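Local coordinates for protein S-adenosylmethionine decarboxylase proenzyme (Aquifex aeolicus, PDB 2III) that probably decarboxylates S-adenosylmethionine to give the propylamine donor for spermidine and spermine synthesis, using a pyruvoyl group made by self-cleavage, at residues L7-I21 with T70-T83. Sequence-based numbering, arbitrary orientation.
Sequences LHILADLYGVDADKI and TWPEHGLATVDVYT. With MG (magnesium ion), chain B.
From Leu7–Thr83 to Leu13–Ala77, strand 7-14 runs antiparallel to its sheet neighbour 76-83, the hydrogen-bonded pairs joined in both directions (Ile9 N to Val81 O, 2.8 Å). Beyond them Val16 N bonds to Gly75 O, where Gly75 and Leu76 face Trp71 in a G1 beta bulge. Leu7, Ile9, Leu13 and Thr83 meet helix 87-101 on one face. On the other, His8 CG stands anti to the backbone N (chi1 -176°), bringing NE2 to Asp80 OD1 at 2.8 Å; OD1 lies in the ring plane, but NE2 meets it on the anti side, 31° out of the carboxylate plane. Tyr82 CB and Leu10 CD2 lie over opposite faces of the His8 ring, toward the rim; His8 CB in turn lies over the Tyr82 ring, the near-parallel rings (7°) barely overlapping. With an alanine at His8, Asp80 OD1 would probably lose this donor and Arg113 of the same chain its ND1 partner, opening a gap between Leu10 and Tyr82. Arg113 of the second subunit salt-bridges Asp12 and Asp80, Tyr82 OH bonds to Thr78 OG1 of that subunit, and the Tyr82 side chain touches Ser64 of its own chain, the predicted pyruvoyl precursor, linking dimer interface and probable active site.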
ATOM      1  N   LEU A   7       6.071  -9.921  -3.001  1.00 18.78           N
ATOM      2  CA  LEU A   7       5.449 -10.444  -1.800  1.00 22.98           C
ATOM      3  C   LEU A   7       4.949  -9.235  -1.018  1.00 21.62           C
ATOM      4  O   LEU A   7       5.691  -8.282  -0.774  1.00 21.12           O
ATOM      5  CB  LEU A   7       6.461 -11.225  -0.968  1.00 24.51           C
ATOM      6  CG  LEU A   7       5.834 -12.081   0.128  1.00 21.19           C
ATOM      7  CD1 LEU A   7       5.146 -13.288  -0.492  1.00 20.13           C
ATOM      8  CD2 LEU A   7       6.904 -12.533   1.069  1.00 37.40           C
ATOM      9  N   HIS A   8       3.686  -9.286  -0.624  1.00 17.66           N
ATOM     10  CA  HIS A   8       3.055  -8.188   0.084  1.00 17.44           C
ATOM     11  C   HIS A   8       2.524  -8.666   1.425  1.00 19.82           C
ATOM     12  O   HIS A   8       1.661  -9.541   1.495  1.00 29.05           O
ATOM     13  CB  HIS A   8       1.918  -7.636  -0.794  1.00  8.05           C
ATOM     14  CG  HIS A   8       1.219  -6.437  -0.235  1.00 16.71           C
ATOM     15  ND1 HIS A   8       0.293  -5.721  -0.966  1.00 14.13           N
ATOM     16  CD2 HIS A   8       1.280  -5.842   0.980  1.00 14.29           C
ATOM     17  CE1 HIS A   8      -0.185  -4.737  -0.225  1.00 18.01           C
ATOM     18  NE2 HIS A   8       0.395  -4.787   0.960  1.00  8.89           N
ATOM     19  N   ILE A   9       3.063  -8.092   2.491  1.00 20.59           N
ATOM     20  CA  ILE A   9       2.640  -8.418   3.838  1.00 13.24           C
ATOM     21  C   ILE A   9       1.897  -7.218   4.421  1.00 20.35           C
ATOM     22  O   ILE A   9       2.387  -6.087   4.376  1.00 19.69           O
ATOM     23  CB  ILE A   9       3.834  -8.683   4.773  1.00 16.29           C
ATOM     24  CG1 ILE A   9       4.786  -9.709   4.164  1.00 18.25           C
ATOM     25  CG2 ILE A   9       3.324  -9.177   6.126  1.00 17.34           C
ATOM     26  CD1 ILE A   9       6.112  -9.807   4.915  1.00 14.74           C
ATOM     27  N   LEU A  10       0.709  -7.456   4.956  1.00 11.58           N
ATOM     28  CA  LEU A  10      -0.026  -6.377   5.586  1.00 15.58           C
ATOM     29  C   LEU A  10      -0.425  -6.857   6.969  1.00 17.76           C
ATOM     30  O   LEU A  10      -0.757  -8.026   7.160  1.00 22.70           O
ATOM     31  CB  LEU A  10      -1.254  -5.964   4.760  1.00 25.21           C
ATOM     32  CG  LEU A  10      -2.104  -6.962   3.977  1.00 31.36           C
ATOM     33  CD1 LEU A  10      -3.310  -6.240   3.404  1.00 38.59           C
ATOM     34  CD2 LEU A  10      -1.290  -7.573   2.849  1.00 42.62           C
ATOM     35  N   ALA A  11      -0.353  -5.962   7.946  1.00 18.04           N
ATOM     36  CA  ALA A  11      -0.700  -6.318   9.309  1.00 14.15           C
ATOM     37  C   ALA A  11      -1.365  -5.166  10.024  1.00 15.09           C
ATOM     38  O   ALA A  11      -1.029  -4.006   9.797  1.00 14.68           O
ATOM     39  CB  ALA A  11       0.550  -6.726  10.065  1.00 11.64           C
ATOM     40  N   ASP A  12      -2.327  -5.493  10.876  1.00 13.67           N
ATOM     41  CA  ASP A  12      -2.993  -4.483  11.674  1.00 16.39           C
ATOM     42  C   ASP A  12      -2.468  -4.761  13.081  1.00 16.14           C
ATOM     43  O   ASP A  12      -2.668  -5.846  13.629  1.00 18.98           O
ATOM     44  CB  ASP A  12      -4.513  -4.644  11.598  1.00 18.63           C
ATOM     45  CG  ASP A  12      -5.041  -4.523  10.177  1.00 21.04           C
ATOM     46  OD1 ASP A  12      -4.342  -3.937   9.316  1.00 13.97           O
ATOM     47  OD2 ASP A  12      -6.164  -5.008   9.922  1.00 21.94           O
ATOM     48  N   LEU A  13      -1.766  -3.788  13.646  1.00 14.66           N
ATOM     49  CA  LEU A  13      -1.174  -3.945  14.969  1.00 18.41           C
ATOM     50  C   LEU A  13      -1.985  -3.248  16.055  1.00 20.16           C
ATOM     51  O   LEU A  13      -2.236  -2.048  15.974  1.00 28.38           O
ATOM     52  CB  LEU A  13       0.253  -3.393  14.957  1.00 18.01           C
ATOM     53  CG  LEU A  13       1.118  -3.680  13.726  1.00 23.92           C
ATOM     54  CD1 LEU A  13       2.513  -3.145  13.986  1.00 26.83           C
ATOM     55  CD2 LEU A  13       1.172  -5.174  13.426  1.00 14.40           C
ATOM     56  N   TYR A  14      -2.379  -4.007  17.077  1.00 12.84           N
ATOM     57  CA  TYR A  14      -3.166  -3.472  18.184  1.00 20.98           C
ATOM     58  C   TYR A  14      -2.390  -3.474  19.501  1.00 19.10           C
ATOM     59  O   TYR A  14      -1.418  -4.210  19.672  1.00 21.54           O
ATOM     60  CB  TYR A  14      -4.445  -4.289  18.375  1.00 18.36           C
ATOM     61  CG  TYR A  14      -5.345  -4.345  17.160  1.00 23.08           C
ATOM     62  CD1 TYR A  14      -6.586  -3.709  17.161  1.00 12.55           C
ATOM     63  CD2 TYR A  14      -4.963  -5.049  16.010  1.00 30.48           C
ATOM     64  CE1 TYR A  14      -7.423  -3.772  16.061  1.00 18.67           C
ATOM     65  CE2 TYR A  14      -5.802  -5.117  14.895  1.00 25.50           C
ATOM     66  CZ  TYR A  14      -7.032  -4.474  14.934  1.00 22.10           C
ATOM     67  OH  TYR A  14      -7.882  -4.531  13.855  1.00 19.88           O
ATOM     68  N   GLY A  15      -2.838  -2.647  20.437  1.00 19.54           N
ATOM     69  CA  GLY A  15      -2.180  -2.587  21.728  1.00 21.26           C
ATOM     70  C   GLY A  15      -0.845  -1.883  21.658  1.00 24.20           C
ATOM     71  O   GLY A  15       0.023  -2.107  22.496  1.00 30.22           O
ATOM     72  N   VAL A  16      -0.681  -1.027  20.655  1.00 24.09           N
ATOM     73  CA  VAL A  16       0.562  -0.285  20.491  1.00 22.70           C
ATOM     74  C   VAL A  16       0.527   1.000  21.316  1.00 31.38           C
ATOM     75  O   VAL A  16      -0.436   1.765  21.244  1.00 24.91           O
ATOM     76  CB  VAL A  16       0.798   0.095  19.017  1.00 21.62           C
ATOM     77  CG1 VAL A  16       2.036   0.990  18.907  1.00  7.28           C
ATOM     78  CG2 VAL A  16       0.950  -1.173  18.166  1.00 14.23           C
ATOM     79  N   ASP A  17       1.571   1.235  22.104  1.00 21.85           N
ATOM     80  CA  ASP A  17       1.636   2.445  22.921  1.00 33.15           C
ATOM     81  C   ASP A  17       1.460   3.675  22.028  1.00 33.13           C
ATOM     82  O   ASP A  17       2.092   3.789  20.970  1.00 34.78           O
ATOM     83  CB  ASP A  17       2.974   2.505  23.671  1.00 31.39           C
ATOM     84  CG  ASP A  17       3.112   1.399  24.704  1.00 42.39           C
ATOM     85  OD1 ASP A  17       4.247   1.130  25.157  1.00 46.94           O
ATOM     86  OD2 ASP A  17       2.079   0.800  25.072  1.00 42.99           O
ATOM     87  N   ALA A  18       0.581   4.578  22.455  1.00 30.03           N
ATOM     88  CA  ALA A  18       0.274   5.808  21.725  1.00 28.13           C
ATOM     89  C   ALA A  18       1.503   6.670  21.454  1.00 23.24           C
ATOM     90  O   ALA A  18       1.576   7.341  20.432  1.00 24.23           O
ATOM     91  CB  ALA A  18      -0.762   6.628  22.500  1.00 16.70           C
ATOM     92  N   ASP A  19       2.462   6.655  22.370  1.00 17.88           N
ATOM     93  CA  ASP A  19       3.666   7.467  22.212  1.00 30.08           C
ATOM     94  C   ASP A  19       4.593   6.965  21.108  1.00 24.60           C
ATOM     95  O   ASP A  19       5.439   7.710  20.626  1.00 20.44           O
ATOM     96  CB  ASP A  19       4.437   7.532  23.539  1.00 32.58           C
ATOM     97  CG  ASP A  19       4.777   6.152  24.091  1.00 52.80           C
ATOM     98  OD1 ASP A  19       3.841   5.388  24.414  1.00 62.93           O
ATOM     99  OD2 ASP A  19       5.979   5.828  24.201  1.00 57.63           O
ATOM    100  N   LYS A  20       4.434   5.707  20.705  1.00 23.33           N
ATOM    101  CA  LYS A  20       5.283   5.135  19.660  1.00 19.94           C
ATOM    102  C   LYS A  20       4.788   5.455  18.253  1.00 26.18           C
ATOM    103  O   LYS A  20       5.531   5.302  17.280  1.00 25.99           O
ATOM    104  CB  LYS A  20       5.343   3.613  19.780  1.00 26.64           C
ATOM    105  CG  LYS A  20       6.054   3.042  20.997  1.00 24.81           C
ATOM    106  CD  LYS A  20       6.064   1.510  20.887  1.00 28.85           C
ATOM    107  CE  LYS A  20       6.818   0.849  22.020  1.00 22.25           C
ATOM    108  NZ  LYS A  20       6.158   1.120  23.324  1.00 51.99           N
ATOM    109  N   ILE A  21       3.540   5.909  18.154  1.00 26.65           N
ATOM    110  CA  ILE A  21       2.920   6.177  16.859  1.00 23.93           C
ATOM    111  C   ILE A  21       2.120   7.470  16.748  1.00 25.96           C
ATOM    112  O   ILE A  21       1.244   7.575  15.888  1.00 23.63           O
ATOM    113  CB  ILE A  21       1.958   5.016  16.498  1.00 18.83           C
ATOM    114  CG1 ILE A  21       0.936   4.840  17.627  1.00  8.07           C
ATOM    115  CG2 ILE A  21       2.743   3.714  16.292  1.00 14.29           C
ATOM    116  CD1 ILE A  21      -0.097   3.725  17.410  1.00 14.15           C
ATOM    117  N   THR A  70      -1.513   5.454  11.247  1.00 11.86           N
ATOM    118  CA  THR A  70      -1.701   5.232  12.677  1.00 18.85           C
ATOM    119  C   THR A  70      -2.828   6.003  13.352  1.00 16.97           C
ATOM    120  O   THR A  70      -3.253   7.057  12.884  1.00 13.73           O
ATOM    121  CB  THR A  70      -0.403   5.525  13.452  1.00 17.95           C
ATOM    122  OG1 THR A  70      -0.216   6.942  13.553  1.00 23.27           O
ATOM    123  CG2 THR A  70       0.790   4.920  12.730  1.00 14.57           C
ATOM    124  N   TRP A  71      -3.284   5.449  14.472  1.00 14.80           N
ATOM    125  CA  TRP A  71      -4.361   6.011  15.275  1.00 16.23           C
ATOM    126  C   TRP A  71      -3.971   5.825  16.729  1.00 17.64           C
ATOM    127  O   TRP A  71      -4.270   4.795  17.336  1.00 17.83           O
ATOM    128  CB  TRP A  71      -5.673   5.266  15.018  1.00 24.15           C
ATOM    129  CG  TRP A  71      -6.260   5.497  13.660  1.00 23.14           C
ATOM    130  CD1 TRP A  71      -7.231   6.395  13.333  1.00 18.38           C
ATOM    131  CD2 TRP A  71      -5.909   4.815  12.445  1.00 15.74           C
ATOM    132  NE1 TRP A  71      -7.511   6.316  11.987  1.00 20.78           N
ATOM    133  CE2 TRP A  71      -6.716   5.357  11.419  1.00 14.43           C
ATOM    134  CE3 TRP A  71      -4.995   3.799  12.125  1.00 20.95           C
ATOM    135  CZ2 TRP A  71      -6.636   4.917  10.087  1.00 16.85           C
ATOM    136  CZ3 TRP A  71      -4.916   3.360  10.802  1.00 17.84           C
ATOM    137  CH2 TRP A  71      -5.735   3.924   9.799  1.00 15.26           C
ATOM    138  N   PRO A  72      -3.263   6.806  17.298  1.00 17.61           N
ATOM    139  CA  PRO A  72      -2.834   6.738  18.691  1.00 20.16           C
ATOM    140  C   PRO A  72      -3.978   6.409  19.660  1.00 23.42           C
ATOM    141  O   PRO A  72      -3.813   5.592  20.564  1.00 21.11           O
ATOM    142  CB  PRO A  72      -2.256   8.130  18.927  1.00 17.52           C
ATOM    143  CG  PRO A  72      -1.609   8.423  17.615  1.00 18.15           C
ATOM    144  CD  PRO A  72      -2.663   7.971  16.622  1.00 16.48           C
ATOM    145  N   GLU A  73      -5.138   7.037  19.464  1.00 23.50           N
ATOM    146  CA  GLU A  73      -6.273   6.822  20.365  1.00 21.64           C
ATOM    147  C   GLU A  73      -6.747   5.377  20.405  1.00 22.38           C
ATOM    148  O   GLU A  73      -7.428   4.979  21.349  1.00 17.25           O
ATOM    149  CB  GLU A  73      -7.458   7.721  19.988  1.00  9.21           C
ATOM    150  CG  GLU A  73      -8.169   7.318  18.689  1.00 14.22           C
ATOM    151  CD  GLU A  73      -7.582   7.979  17.449  1.00 24.12           C
ATOM    152  OE1 GLU A  73      -6.339   8.068  17.341  1.00 14.22           O
ATOM    153  OE2 GLU A  73      -8.374   8.399  16.576  1.00 13.82           O
ATOM    154  N   HIS A  74      -6.393   4.600  19.381  1.00 23.64           N
ATOM    155  CA  HIS A  74      -6.789   3.195  19.301  1.00 17.16           C
ATOM    156  C   HIS A  74      -5.609   2.244  19.465  1.00 22.97           C
ATOM    157  O   HIS A  74      -5.776   1.026  19.353  1.00 22.88           O
ATOM    158  CB  HIS A  74      -7.473   2.909  17.963  1.00 19.77           C
ATOM    159  CG  HIS A  74      -8.809   3.568  17.812  1.00 29.54           C
ATOM    160  ND1 HIS A  74      -9.074   4.505  16.837  1.00 32.63           N
ATOM    161  CD2 HIS A  74      -9.952   3.430  18.522  1.00 12.36           C
ATOM    162  CE1 HIS A  74     -10.324   4.917  16.952  1.00 11.38           C
ATOM    163  NE2 HIS A  74     -10.876   4.279  17.967  1.00 20.49           N
ATOM    164  N   GLY A  75      -4.429   2.793  19.740  1.00 11.33           N
ATOM    165  CA  GLY A  75      -3.250   1.956  19.892  1.00 15.16           C
ATOM    166  C   GLY A  75      -3.096   1.102  18.648  1.00 18.15           C
ATOM    167  O   GLY A  75      -2.627  -0.038  18.699  1.00 21.09           O
ATOM    168  N   LEU A  76      -3.475   1.677  17.515  1.00 17.73           N
ATOM    169  CA  LEU A  76      -3.445   0.958  16.252  1.00 20.39           C
ATOM    170  C   LEU A  76      -2.578   1.542  15.152  1.00 27.06           C
ATOM    171  O   LEU A  76      -2.511   2.763  14.962  1.00 20.02           O
ATOM    172  CB  LEU A  76      -4.872   0.821  15.718  1.00 25.64           C
ATOM    173  CG  LEU A  76      -5.009   0.328  14.273  1.00 34.83           C
ATOM    174  CD1 LEU A  76      -4.719  -1.157  14.223  1.00 18.71           C
ATOM    175  CD2 LEU A  76      -6.409   0.628  13.751  1.00 33.20           C
ATOM    176  N   ALA A  77      -1.942   0.634  14.415  1.00 20.66           N
ATOM    177  CA  ALA A  77      -1.100   0.985  13.279  1.00 24.32           C
ATOM    178  C   ALA A  77      -1.333  -0.065  12.190  1.00 21.79           C
ATOM    179  O   ALA A  77      -1.279  -1.263  12.453  1.00 16.22           O
ATOM    180  CB  ALA A  77       0.376   1.000  13.691  1.00 14.24           C
ATOM    181  N   THR A  78      -1.612   0.386  10.973  1.00 19.32           N
ATOM    182  CA  THR A  78      -1.821  -0.529   9.863  1.00  9.61           C
ATOM    183  C   THR A  78      -0.595  -0.426   8.969  1.00 18.04           C
ATOM    184  O   THR A  78      -0.274   0.648   8.442  1.00 19.32           O
ATOM    185  CB  THR A  78      -3.110  -0.180   9.094  1.00 15.11           C
ATOM    186  OG1 THR A  78      -3.139   1.224   8.794  1.00  9.94           O
ATOM    187  CG2 THR A  78      -4.324  -0.549   9.943  1.00 17.33           C
ATOM    188  N   VAL A  79       0.085  -1.557   8.811  1.00 18.37           N
ATOM    189  CA  VAL A  79       1.329  -1.629   8.053  1.00 12.92           C
ATOM    190  C   VAL A  79       1.318  -2.472   6.774  1.00 19.68           C
ATOM    191  O   VAL A  79       0.680  -3.519   6.708  1.00 18.74           O
ATOM    192  CB  VAL A  79       2.446  -2.186   8.952  1.00 15.59           C
ATOM    193  CG1 VAL A  79       3.794  -2.039   8.258  1.00 20.41           C
ATOM    194  CG2 VAL A  79       2.430  -1.475  10.316  1.00 15.95           C
ATOM    195  N   ASP A  80       2.051  -2.012   5.766  1.00 13.62           N
ATOM    196  CA  ASP A  80       2.170  -2.740   4.510  1.00 13.52           C
ATOM    197  C   ASP A  80       3.633  -2.816   4.103  1.00 20.67           C
ATOM    198  O   ASP A  80       4.327  -1.793   4.052  1.00 21.38           O
ATOM    199  CB  ASP A  80       1.409  -2.040   3.374  1.00 14.73           C
ATOM    200  CG  ASP A  80      -0.092  -2.215   3.466  1.00 20.00           C
ATOM    201  OD1 ASP A  80      -0.680  -2.716   2.479  1.00 15.87           O
ATOM    202  OD2 ASP A  80      -0.683  -1.842   4.505  1.00 13.47           O
ATOM    203  N   VAL A  81       4.105  -4.024   3.822  1.00 13.65           N
ATOM    204  CA  VAL A  81       5.469  -4.205   3.348  1.00 10.62           C
ATOM    205  C   VAL A  81       5.355  -5.013   2.071  1.00 10.38           C
ATOM    206  O   VAL A  81       5.096  -6.209   2.102  1.00 19.93           O
ATOM    207  CB  VAL A  81       6.365  -4.939   4.359  1.00 15.17           C
ATOM    208  CG1 VAL A  81       7.742  -5.200   3.738  1.00 16.25           C
ATOM    209  CG2 VAL A  81       6.537  -4.082   5.603  1.00 14.45           C
ATOM    210  N   TYR A  82       5.542  -4.331   0.947  1.00 17.18           N
ATOM    211  CA  TYR A  82       5.435  -4.916  -0.385  1.00 14.50           C
ATOM    212  C   TYR A  82       6.761  -4.742  -1.137  1.00 23.38           C
ATOM    213  O   TYR A  82       7.119  -3.625  -1.500  1.00 23.73           O
ATOM    214  CB  TYR A  82       4.296  -4.195  -1.120  1.00 15.56           C
ATOM    215  CG  TYR A  82       3.952  -4.670  -2.516  1.00 20.57           C
ATOM    216  CD1 TYR A  82       2.913  -4.067  -3.223  1.00 16.02           C
ATOM    217  CD2 TYR A  82       4.652  -5.714  -3.135  1.00 24.15           C
ATOM    218  CE1 TYR A  82       2.571  -4.485  -4.509  1.00 19.71           C
ATOM    219  CE2 TYR A  82       4.318  -6.141  -4.430  1.00 21.39           C
ATOM    220  CZ  TYR A  82       3.277  -5.520  -5.110  1.00 18.90           C
ATOM    221  OH  TYR A  82       2.948  -5.903  -6.396  1.00 16.16           O
ATOM    222  N   THR A  83       7.486  -5.844  -1.351  1.00 20.33           N
ATOM    223  CA  THR A  83       8.764  -5.815  -2.076  1.00 25.04           C
ATOM    224  C   THR A  83       8.710  -6.740  -3.293  1.00 28.38           C
ATOM    225  O   THR A  83       7.872  -7.643  -3.364  1.00 24.37           O
ATOM    226  CB  THR A  83       9.935  -6.292  -1.199  1.00 21.33           C
ATOM    227  OG1 THR A  83       9.761  -7.680  -0.891  1.00 26.75           O
ATOM    228  CG2 THR A  83       9.989  -5.508   0.096  1.00 21.44           C
TER
HETATM  229 MG    MG B 136       5.829   9.813  20.185  1.00 13.86          MG
HETATM  230  O   HOH W   1      -5.367  -1.424  20.313  1.00 32.10           O
HETATM  231  O   HOH W   2       6.771  11.022  19.587  1.00 28.07           O